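Local coordinates for protein PtLCIB4 H88A mutant (Phaeodactylum tricornutum, PDB 5B5Z) that belongs to a zinc-binding group of beta-carbonic anhydrases and probably interconverts carbon dioxide and bicarbonate, at residues Arg65-Glu68 / Gln69-Glu73; Lys40-Gln44 / Phe45-Lys49; Ala202-Val205 / Met206-Leu209. All blocks are in the same frame, centred on the assembly; numbering follows the deposited sequence.

Contact 1: Arg65-Glu68 / Gln69-Glu73; sequences RPLE and QDFGE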
ATOM      1  N   ARG A  65       0.825  -4.262  -8.868  1.00 16.81           N
ATOM      2  CA  ARG A  65       1.660  -5.210  -8.123  1.00 18.72           C
ATOM      3  C   ARG A  65       2.841  -5.845  -8.889  1.00 18.05           C
ATOM      4  O   ARG A  65       3.886  -6.068  -8.282  1.00 19.67           O
ATOM      5  CB  ARG A  65       0.799  -6.346  -7.541  1.00 19.57           C
ATOM      6  CG  ARG A  65      -0.330  -5.920  -6.557  1.00 20.38           C
ATOM      7  CD  ARG A  65       0.148  -5.416  -5.201  1.00 22.16           C
ATOM      8  NE  ARG A  65       0.467  -3.993  -5.238  1.00 23.14           N
ATOM      9  CZ  ARG A  65      -0.442  -3.024  -5.154  1.00 24.62           C
ATOM     10  NH1 ARG A  65      -0.056  -1.754  -5.210  1.00 24.06           N
ATOM     11  NH2 ARG A  65      -1.735  -3.322  -5.014  1.00 19.38           N
ATOM     12  N   PRO A  66       2.695  -6.148 -10.202  1.00 19.28           N
ATOM     13  CA  PRO A  66       3.846  -6.791 -10.864  1.00 19.78           C
ATOM     14  C   PRO A  66       5.157  -6.006 -10.808  1.00 17.93           C
ATOM     15  O   PRO A  66       6.230  -6.603 -10.705  1.00 19.55           O
ATOM     16  CB  PRO A  66       3.372  -6.926 -12.314  1.00 19.30           C
ATOM     17  CG  PRO A  66       1.896  -7.059 -12.191  1.00 21.29           C
ATOM     18  CD  PRO A  66       1.525  -6.104 -11.103  1.00 20.41           C
ATOM     19  N   LEU A  67       5.072  -4.684 -10.850  1.00 17.42           N
ATOM     20  CA  LEU A  67       6.261  -3.845 -10.779  1.00 17.08           C
ATOM     21  C   LEU A  67       6.941  -3.953  -9.408  1.00 17.54           C
ATOM     22  O   LEU A  67       8.166  -4.037  -9.317  1.00 18.23           O
ATOM     23  CB  LEU A  67       5.888  -2.388 -11.089  1.00 19.46           C
ATOM     24  CG  LEU A  67       7.040  -1.382 -11.120  1.00 21.31           C
ATOM     25  CD1 LEU A  67       8.108  -1.802 -12.094  1.00 20.99           C
ATOM     26  CD2 LEU A  67       6.531   0.021 -11.429  1.00 20.41           C
ATOM     27  N   GLU A  68       6.140  -3.967  -8.352  1.00 17.95           N
ATOM     28  CA  GLU A  68       6.662  -4.152  -7.005  1.00 18.27           C
ATOM     29  C   GLU A  68       7.313  -5.516  -6.853  1.00 20.50           C
ATOM     30  O   GLU A  68       8.371  -5.631  -6.229  1.00 21.22           O
ATOM     31  CB  GLU A  68       5.552  -3.995  -5.963  1.00 23.32           C
ATOM     32  CG  GLU A  68       4.883  -2.641  -6.023  1.00 21.16           C
ATOM     33  CD  GLU A  68       3.860  -2.456  -4.924  1.00 25.08           C
ATOM     34  OE1 GLU A  68       3.204  -3.461  -4.560  1.00 27.49           O
ATOM     35  OE2 GLU A  68       3.742  -1.317  -4.408  1.00 25.92           O
ATOM     36  N   GLN A  69       6.666  -6.541  -7.404  1.00 19.22           N
ATOM     37  CA  GLN A  69       7.204  -7.897  -7.343  1.00 19.11           C
ATOM     38  C   GLN A  69       8.527  -7.999  -8.096  1.00 21.43           C
ATOM     39  O   GLN A  69       9.465  -8.637  -7.621  1.00 21.67           O
ATOM     40  CB  GLN A  69       6.200  -8.901  -7.898  1.00 23.55           C
ATOM     41  CG  GLN A  69       4.999  -9.114  -6.990  1.00 28.73           C
ATOM     42  CD  GLN A  69       3.953 -10.009  -7.623  1.00 39.43           C
ATOM     43  OE1 GLN A  69       4.150 -10.533  -8.722  1.00 45.22           O
ATOM     44  NE2 GLN A  69       2.837 -10.205  -6.924  1.00 42.09           N
ATOM     45  N   ASP A  70       8.616  -7.354  -9.252  1.00 17.79           N
ATOM     46  CA  ASP A  70       9.834  -7.448 -10.058  1.00 19.94           C
ATOM     47  C   ASP A  70      11.041  -6.784  -9.381  1.00 16.75           C
ATOM     48  O   ASP A  70      12.150  -7.330  -9.370  1.00 20.34           O
ATOM     49  CB  ASP A  70       9.594  -6.843 -11.440  1.00 18.68           C
ATOM     50  CG  ASP A  70       8.639  -7.670 -12.282  1.00 26.01           C
ATOM     51  OD1 ASP A  70       8.422  -8.864 -11.971  1.00 27.55           O
ATOM     52  OD2 ASP A  70       8.095  -7.125 -13.270  1.00 22.15           O
ATOM     53  N   PHE A  71      10.840  -5.616  -8.779  1.00 16.62           N
ATOM     54  CA  PHE A  71      11.918  -5.008  -8.001  1.00 14.93           C
ATOM     55  C   PHE A  71      12.165  -5.757  -6.691  1.00 16.67           C
ATOM     56  O   PHE A  71      13.280  -5.780  -6.186  1.00 18.33           O
ATOM     57  CB  PHE A  71      11.612  -3.529  -7.710  1.00 14.71           C
ATOM     58  CG  PHE A  71      12.072  -2.597  -8.796  1.00 14.39           C
ATOM     59  CD1 PHE A  71      13.427  -2.343  -8.979  1.00 17.33           C
ATOM     60  CD2 PHE A  71      11.164  -1.968  -9.629  1.00 16.04           C
ATOM     61  CE1 PHE A  71      13.866  -1.486  -9.969  1.00 19.43           C
ATOM     62  CE2 PHE A  71      11.609  -1.111 -10.624  1.00 16.06           C
ATOM     63  CZ  PHE A  71      12.960  -0.877 -10.797  1.00 17.27           C
ATOM     64  N   GLY A  72      11.103  -6.328  -6.141  1.00 16.71           N
ATOM     65  CA  GLY A  72      11.183  -7.066  -4.891  1.00 18.29           C
ATOM     66  C   GLY A  72      12.039  -8.309  -5.030  1.00 21.38           C
ATOM     67  O   GLY A  72      12.700  -8.729  -4.077  1.00 20.65           O
ATOM     68  N   GLU A  73      12.048  -8.891  -6.220  1.00 17.75           N
ATOM     69  CA  GLU A  73      12.946 -10.029  -6.466  1.00 19.92           C
ATOM     70  C   GLU A  73      14.416  -9.662  -6.310  1.00 22.91           C
ATOM     71  O   GLU A  73      15.241 -10.520  -5.960  1.00 27.35           O
ATOM     72  CB  GLU A  73      12.707 -10.615  -7.856  1.00 23.00           C
ATOM     73  CG  GLU A  73      11.367 -11.276  -8.000  1.00 29.24           C
ATOM     74  CD  GLU A  73      11.105 -11.793  -9.404  1.00 40.50           C
ATOM     75  OE1 GLU A  73      11.890 -11.472 -10.334  1.00 41.80           O
ATOM     76  OE2 GLU A  73      10.097 -12.517  -9.572  1.00 42.84           O
TER

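Contact 2: Lys40-Gln44 / Phe45-Lys49; sequences KRLSQ and FGYHK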
ATOM      1  N   LYS A  40      21.543  -2.639 -12.577  1.00 18.87           N
ATOM      2  CA  LYS A  40      22.904  -2.574 -13.118  1.00 24.10           C
ATOM      3  C   LYS A  40      23.560  -1.241 -12.798  1.00 25.46           C
ATOM      4  O   LYS A  40      24.709  -1.196 -12.370  1.00 23.10           O
ATOM      5  CB  LYS A  40      22.903  -2.798 -14.632  1.00 24.76           C
ATOM      6  CG  LYS A  40      24.301  -2.747 -15.263  1.00 31.29           C
ATOM      7  CD  LYS A  40      24.230  -2.888 -16.776  1.00 33.76           C
ATOM      8  CE  LYS A  40      25.594  -3.210 -17.372  1.00 38.34           C
ATOM      9  NZ  LYS A  40      25.453  -3.870 -18.704  1.00 41.93           N
ATOM     10  N   ARG A  41      22.828  -0.149 -13.002  1.00 19.47           N
ATOM     11  CA  ARG A  41      23.373   1.168 -12.730  1.00 21.25           C
ATOM     12  C   ARG A  41      23.653   1.372 -11.245  1.00 20.05           C
ATOM     13  O   ARG A  41      24.732   1.813 -10.866  1.00 21.87           O
ATOM     14  CB  ARG A  41      22.419   2.255 -13.244  1.00 22.42           C
ATOM     15  CG  ARG A  41      22.876   3.675 -12.949  1.00 22.78           C
ATOM     16  CD  ARG A  41      24.238   3.965 -13.568  1.00 30.08           C
ATOM     17  NE  ARG A  41      24.255   3.665 -14.996  1.00 35.87           N
ATOM     18  CZ  ARG A  41      24.063   4.569 -15.951  1.00 40.56           C
ATOM     19  NH1 ARG A  41      23.839   5.835 -15.633  1.00 39.68           N
ATOM     20  NH2 ARG A  41      24.096   4.207 -17.228  1.00 45.64           N
ATOM     21  N   LEU A  42      22.693   1.038 -10.386  1.00 17.56           N
ATOM     22  CA  LEU A  42      22.879   1.308  -8.970  1.00 17.34           C
ATOM     23  C   LEU A  42      23.936   0.400  -8.326  1.00 20.47           C
ATOM     24  O   LEU A  42      24.519   0.763  -7.303  1.00 20.76           O
ATOM     25  CB  LEU A  42      21.540   1.188  -8.240  1.00 15.43           C
ATOM     26  CG  LEU A  42      20.511   2.268  -8.607  1.00 15.68           C
ATOM     27  CD1 LEU A  42      19.259   2.010  -7.786  1.00 15.48           C
ATOM     28  CD2 LEU A  42      21.044   3.671  -8.333  1.00 17.02           C
ATOM     29  N   SER A  43      24.198  -0.763  -8.923  1.00 21.92           N
ATOM     30  CA  SER A  43      25.248  -1.635  -8.394  1.00 21.88           C
ATOM     31  C   SER A  43      26.612  -0.963  -8.497  1.00 24.37           C
ATOM     32  O   SER A  43      27.491  -1.208  -7.676  1.00 27.10           O
ATOM     33  CB  SER A  43      25.269  -2.984  -9.107  1.00 23.76           C
ATOM     34  OG  SER A  43      25.666  -2.848 -10.460  1.00 30.05           O
ATOM     35  N   GLN A  44      26.786  -0.115  -9.502  1.00 25.72           N
ATOM     36  CA  GLN A  44      28.025   0.649  -9.643  1.00 26.62           C
ATOM     37  C   GLN A  44      28.169   1.715  -8.565  1.00 27.37           C
ATOM     38  O   GLN A  44      29.243   2.299  -8.405  1.00 29.37           O
ATOM     39  CB  GLN A  44      28.094   1.317 -11.014  1.00 24.11           C
ATOM     40  CG  GLN A  44      28.068   0.364 -12.182  1.00 29.79           C
ATOM     41  CD  GLN A  44      28.043   1.107 -13.497  1.00 33.20           C
ATOM     42  OE1 GLN A  44      28.479   2.257 -13.574  1.00 39.19           O
ATOM     43  NE2 GLN A  44      27.533   0.462 -14.537  1.00 35.51           N
ATOM     44  N   PHE A  45      27.088   1.967  -7.829  1.00 24.10           N
ATOM     45  CA  PHE A  45      27.097   2.944  -6.750  1.00 24.13           C
ATOM     46  C   PHE A  45      26.837   2.280  -5.404  1.00 25.99           C
ATOM     47  O   PHE A  45      26.449   2.936  -4.438  1.00 29.07           O
ATOM     48  CB  PHE A  45      26.071   4.051  -7.029  1.00 26.72           C
ATOM     49  CG  PHE A  45      26.411   4.890  -8.230  1.00 24.45           C
ATOM     50  CD1 PHE A  45      26.124   4.441  -9.507  1.00 26.28           C
ATOM     51  CD2 PHE A  45      27.055   6.111  -8.084  1.00 25.74           C
ATOM     52  CE1 PHE A  45      26.453   5.186 -10.620  1.00 25.98           C
ATOM     53  CE2 PHE A  45      27.386   6.871  -9.197  1.00 30.21           C
ATOM     54  CZ  PHE A  45      27.087   6.406 -10.471  1.00 28.19           C
ATOM     55  N   GLY A  46      27.057   0.971  -5.343  1.00 24.49           N
ATOM     56  CA  GLY A  46      27.082   0.264  -4.075  1.00 25.40           C
ATOM     57  C   GLY A  46      25.739  -0.188  -3.543  1.00 23.41           C
ATOM     58  O   GLY A  46      25.634  -0.586  -2.383  1.00 24.50           O
ATOM     59  N   TYR A  47      24.707  -0.133  -4.384  1.00 21.71           N
ATOM     60  CA  TYR A  47      23.390  -0.629  -4.010  1.00 22.37           C
ATOM     61  C   TYR A  47      23.321  -2.124  -4.254  1.00 22.01           C
ATOM     62  O   TYR A  47      23.350  -2.566  -5.387  1.00 21.77           O
ATOM     63  CB  TYR A  47      22.280   0.073  -4.815  1.00 19.93           C
ATOM     64  CG  TYR A  47      22.072   1.530  -4.460  1.00 18.89           C
ATOM     65  CD1 TYR A  47      23.039   2.474  -4.758  1.00 23.10           C
ATOM     66  CD2 TYR A  47      20.898   1.961  -3.839  1.00 23.27           C
ATOM     67  CE1 TYR A  47      22.869   3.802  -4.442  1.00 26.63           C
ATOM     68  CE2 TYR A  47      20.717   3.305  -3.514  1.00 18.34           C
ATOM     69  CZ  TYR A  47      21.713   4.214  -3.824  1.00 22.90           C
ATOM     70  OH  TYR A  47      21.582   5.549  -3.529  1.00 25.07           O
ATOM     71  N   HIS A  48      23.231  -2.905  -3.188  1.00 23.39           N
ATOM     72  CA  HIS A  48      23.067  -4.346  -3.324  1.00 24.55           C
ATOM     73  C   HIS A  48      21.885  -4.765  -2.487  1.00 27.50           C
ATOM     74  O   HIS A  48      21.230  -3.919  -1.887  1.00 27.49           O
ATOM     75  CB  HIS A  48      24.340  -5.079  -2.897  1.00 24.32           C
ATOM     76  CG  HIS A  48      25.571  -4.514  -3.523  1.00 28.65           C
ATOM     77  ND1 HIS A  48      25.849  -4.644  -4.867  1.00 27.80           N
ATOM     78  CD2 HIS A  48      26.571  -3.768  -3.001  1.00 24.12           C
ATOM     79  CE1 HIS A  48      26.976  -4.013  -5.141  1.00 24.69           C
ATOM     80  NE2 HIS A  48      27.437  -3.479  -4.025  1.00 27.29           N
ATOM     81  N   LYS A  49      21.614  -6.060  -2.435  1.00 26.34           N
ATOM     82  CA  LYS A  49      20.455  -6.546  -1.709  1.00 26.17           C
ATOM     83  C   LYS A  49      20.594  -6.336  -0.200  1.00 29.69           C
ATOM     84  O   LYS A  49      19.643  -5.925   0.466  1.00 28.91           O
ATOM     85  CB  LYS A  49      20.219  -8.024  -2.023  1.00 30.73           C
ATOM     86  CG  LYS A  49      20.291  -8.353  -3.504  1.00 30.62           C
ATOM     87  CD  LYS A  49      20.158  -9.853  -3.743  1.00 34.54           C
ATOM     88  CE  LYS A  49      19.900 -10.176  -5.207  1.00 36.59           C
ATOM     89  NZ  LYS A  49      19.748 -11.647  -5.403  1.00 41.87           N
TER

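Contact 3: Ala202-Val205 / Met206-Leu209; sequences AEDV and MVTL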
ATOM      1  N   ALA A 202      -6.951  18.356 -23.918  1.00 26.82           N
ATOM      2  CA  ALA A 202      -6.215  17.216 -24.456  1.00 26.51           C
ATOM      3  C   ALA A 202      -6.916  16.521 -25.616  1.00 23.73           C
ATOM      4  O   ALA A 202      -8.127  16.329 -25.593  1.00 25.71           O
ATOM      5  CB  ALA A 202      -5.944  16.212 -23.344  1.00 21.89           C
ATOM      6  N   GLU A 203      -6.141  16.124 -26.622  1.00 28.79           N
ATOM      7  CA  GLU A 203      -6.660  15.388 -27.775  0.56 28.49           C
ATOM      8  C   GLU A 203      -7.229  14.069 -27.308  1.00 28.94           C
ATOM      9  O   GLU A 203      -8.312  13.654 -27.710  1.00 27.96           O
ATOM     10  CB  GLU A 203      -5.562  15.139 -28.817  0.56 27.83           C
ATOM     11  CG  GLU A 203      -6.060  14.629 -30.173  0.56 28.92           C
ATOM     12  CD  GLU A 203      -6.303  13.127 -30.234  0.56 29.70           C
ATOM     13  OE1 GLU A 203      -5.557  12.357 -29.592  0.56 27.39           O
ATOM     14  OE2 GLU A 203      -7.249  12.714 -30.942  0.56 28.81           O
ATOM     15  N   ASP A 204      -6.460  13.399 -26.453  1.00 26.08           N
ATOM     16  CA  ASP A 204      -6.898  12.162 -25.821  1.00 25.00           C
ATOM     17  C   ASP A 204      -6.543  12.265 -24.348  1.00 21.58           C
ATOM     18  O   ASP A 204      -5.395  12.070 -23.960  1.00 21.32           O
ATOM     19  CB  ASP A 204      -6.253  10.926 -26.449  1.00 26.34           C
ATOM     20  CG  ASP A 204      -6.692   9.615 -25.766  1.00 28.62           C
ATOM     21  OD1 ASP A 204      -7.557   9.646 -24.855  1.00 28.19           O
ATOM     22  OD2 ASP A 204      -6.172   8.543 -26.141  1.00 31.75           O
ATOM     23  N   VAL A 205      -7.535  12.584 -23.534  1.00 20.94           N
ATOM     24  CA  VAL A 205      -7.287  12.854 -22.133  1.00 19.29           C
ATOM     25  C   VAL A 205      -6.782  11.599 -21.417  1.00 19.61           C
ATOM     26  O   VAL A 205      -6.083  11.714 -20.418  1.00 18.65           O
ATOM     27  CB  VAL A 205      -8.560  13.398 -21.449  1.00 25.30           C
ATOM     28  CG1 VAL A 205      -9.651  12.333 -21.433  1.00 21.77           C
ATOM     29  CG2 VAL A 205      -8.257  13.914 -20.048  1.00 21.43           C
ATOM     30  N   MET A 206      -7.098  10.417 -21.936  1.00 18.58           N
ATOM     31  CA  MET A 206      -6.665   9.190 -21.264  1.00 17.85           C
ATOM     32  C   MET A 206      -5.168   8.959 -21.402  1.00 18.17           C
ATOM     33  O   MET A 206      -4.562   8.258 -20.583  1.00 17.26           O
ATOM     34  CB  MET A 206      -7.437   7.984 -21.795  1.00 18.67           C
ATOM     35  CG  MET A 206      -8.902   7.983 -21.365  1.00 18.77           C
ATOM     36  SD  MET A 206      -9.085   7.987 -19.565  1.00 21.70           S
ATOM     37  CE  MET A 206      -9.658   9.628 -19.235  1.00 27.19           C
ATOM     38  N   VAL A 207      -4.558   9.533 -22.433  1.00 18.08           N
ATOM     39  CA  VAL A 207      -3.119   9.365 -22.616  1.00 18.46           C
ATOM     40  C   VAL A 207      -2.382  10.538 -21.974  1.00 19.19           C
ATOM     41  O   VAL A 207      -1.226  10.418 -21.599  1.00 19.41           O
ATOM     42  CB  VAL A 207      -2.745   9.211 -24.123  1.00 19.53           C
ATOM     43  CG1 VAL A 207      -2.789  10.553 -24.863  1.00 22.50           C
ATOM     44  CG2 VAL A 207      -1.377   8.562 -24.276  1.00 21.66           C
ATOM     45  N   THR A 208      -3.067  11.666 -21.815  1.00 17.87           N
ATOM     46  CA  THR A 208      -2.476  12.829 -21.176  1.00 16.29           C
ATOM     47  C   THR A 208      -2.533  12.729 -19.645  1.00 17.51           C
ATOM     48  O   THR A 208      -1.606  13.154 -18.949  1.00 17.50           O
ATOM     49  CB  THR A 208      -3.186  14.114 -21.657  1.00 19.74           C
ATOM     50  OG1 THR A 208      -2.953  14.236 -23.062  1.00 22.44           O
ATOM     51  CG2 THR A 208      -2.644  15.340 -20.940  1.00 23.19           C
ATOM     52  N   LEU A 209      -3.626  12.157 -19.136  1.00 15.02           N
ATOM     53  CA  LEU A 209      -3.864  12.088 -17.692  1.00 14.04           C
ATOM     54  C   LEU A 209      -2.703  11.478 -16.879  1.00 14.32           C
ATOM     55  O   LEU A 209      -2.302  12.092 -15.901  1.00 13.78           O
ATOM     56  CB  LEU A 209      -5.167  11.324 -17.413  1.00 13.78           C
ATOM     57  CG  LEU A 209      -5.532  11.094 -15.941  1.00 14.65           C
ATOM     58  CD1 LEU A 209      -5.664  12.376 -15.145  1.00 16.75           C
ATOM     59  CD2 LEU A 209      -6.816  10.273 -15.893  1.00 15.81           C
TER
HETATM   60  O   HOH W   1      -3.774  13.780 -25.970  1.00 27.71           O

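Contact 1: Arg65-Glu68 / Gln69-Glu73
The ring of Phe71 receives the backbone oxygen of Leu67 at its edge, near the ring plane, with Leu67 O 3.7 Å from Phe71 CD2. The Leu67 side chain runs alongside in the same direction, and its CD1 methyl lies 3.9 Å from Phe71 CE2. Leu67 can reach this far because its CG stands anti to the backbone N (chi1 -177°). Together the pair makes an apolar ridge along helix 65-75, and both residues press on Leu34 of helix 31-43.

A second flat group, the guanidinium of Arg65, meets the carboxylate of Glu68 at its edge. Arg65 NE donates to Glu68 OE1 over 2.9 Å in a salt bridge, and the nitrogen approaches from above the carboxylate plane (53° out of it). Each charge has further partners: Glu68 OE2 bonds to Thr56 OG1, while Arg65 NH2 serves Ser60 O of its own chain and His78 O of the second subunit. Held through NE and NH2, the guanidinium links the helix to that second subunit.

The carboxylate of Asp70 leans over the preceding turn, its OD2 3.2 Å from Pro66 O. Both atoms are acceptors, so their closeness brings no bond; OD2 is instead held by Asn31 ND2.

Beneath the side chains runs the regular i to i+4 ladder. Gln69 N reaches Arg65 O at 3.0 Å, and Gly72 N reaches Glu68 O at 2.8 Å.

One principle illustrated here is how a single helix serves several neighbours: one flank packs Leu67 and Phe71 on helix 31-43, while the buried Arg65-Glu68 pair sits toward Thr56 and the second subunit. The helix is the crossover of a beta-alpha-beta unit that links parallel strands 52-57 and 79-80.

Contact 2: Lys40-Gln44 / Phe45-Lys49
Arg41 and Phe45 come together through the arginine's torsions: its CG is anti to the backbone N (chi1 177°), and a bend at chi2 lays the chain beside the ring, with Arg41 CD 3.9 Å from Phe45 CE1. Phe45 has its own CG turned back beside the backbone N, which directs the ring edge at the helix end. There Phe45 CD1 sits 3.3 Å from Arg41 O, which lies in the ring plane. Phe274 meets this ring from elsewhere in the chain.

Leu42 and Tyr47 form the second pair. Their beta carbons touch, Leu42 CB to Tyr47 CB being 3.7 Å, while the CD2 methyl of Leu42 hovers over one face of the tyrosine ring, displaced toward its rim.

What carries these groups round is a Schellman motif, the classic way to end an alpha-helix. Tyr47 N bonds to Leu42 O at 3.1 Å, and Gly46 N makes a weak bond to Ser43 O at 3.2 Å. Gly46, at the C-prime position, takes the positive phi (85°) that glycine readily accommodates. Leu42 O is gripped twice, since Phe45 N also donates to it at 2.9 Å; the two donors arrive from opposite faces of the carbonyl plane. A type I turn spans Ser43 to Gly46. The hydroxyl of Ser43 reaches back along the helix, OG donating to Lys40 O at 2.7 Å.

Leu42 and Tyr47 face the sheet, packing on Ala239 and Ile263, and the phenol oxygen of Tyr47 is tied to Gln237 OE1. Beyond the turn, Asn51 brackets Tyr47, its ND2 bonding to Gly46 O and its OD1 to His48 N, just before strand 52-57 begins.

Contact 3: Ala202-Val205 / Met206-Leu209
Asp204 and Met206 make the first bond of this helix start: Met206 N donates to Asp204 OD1 at 3.1 Å, arriving from above the carboxylate plane (52° out of it). A chi1 of 179° sends the Asp204 carboxylate away from its own N and over the first turn, and the aspartate CB rests 3.8 Å from Val207 CG1.

This is an N-cap. Its side chain takes up an amide N-H that has no earlier helical carbonyl to bond with, and the negative charge probably suits the helix's positive end. The main chain adds to the grip: Asp204 O accepts from Val207 N and from Thr208 N, the latter in the carbonyl plane at 3.2 Å. One residue on, Leu209 N bonds to Val205 O at 2.8 Å.

An apolar contact flanks the cap, where Val205 CG1 and Met206 CE are pressed together at 3.5 Å, closer than usual for two carbons. The Ala202 methyl, CB, lies against Thr208 OG1 (3.6 Å), which shares a water with Asp204 N, 2.8 Å from that nitrogen. Further out, Trp124 touches Asp204, Met206 and Val207, while Leu209 packs into helix 140-154 against Ala142, Val143 and Ala146.

Overall arrangement
The three contacts exemplify successive turns of one helix, the end of a second and the capped start of a third, placed round one zinc enzyme fold. Contacts 1 and 2 have centres about 17 Å apart and nearest atoms about 5 Å apart; helix 31-43, which ends in contact 2, also packs against contact 1 through Leu34 and Val35. Contact 3 lies across the chain's centre from both, its centre about 27 Å from that of contact 1 and about 36 Å from that of contact 2. The metal, held by Cys59, His115 and Cys139, relates two of them: the side chains of Arg65 in contact 1 and Leu209 in contact 3 each lie about 9 Å from the zinc.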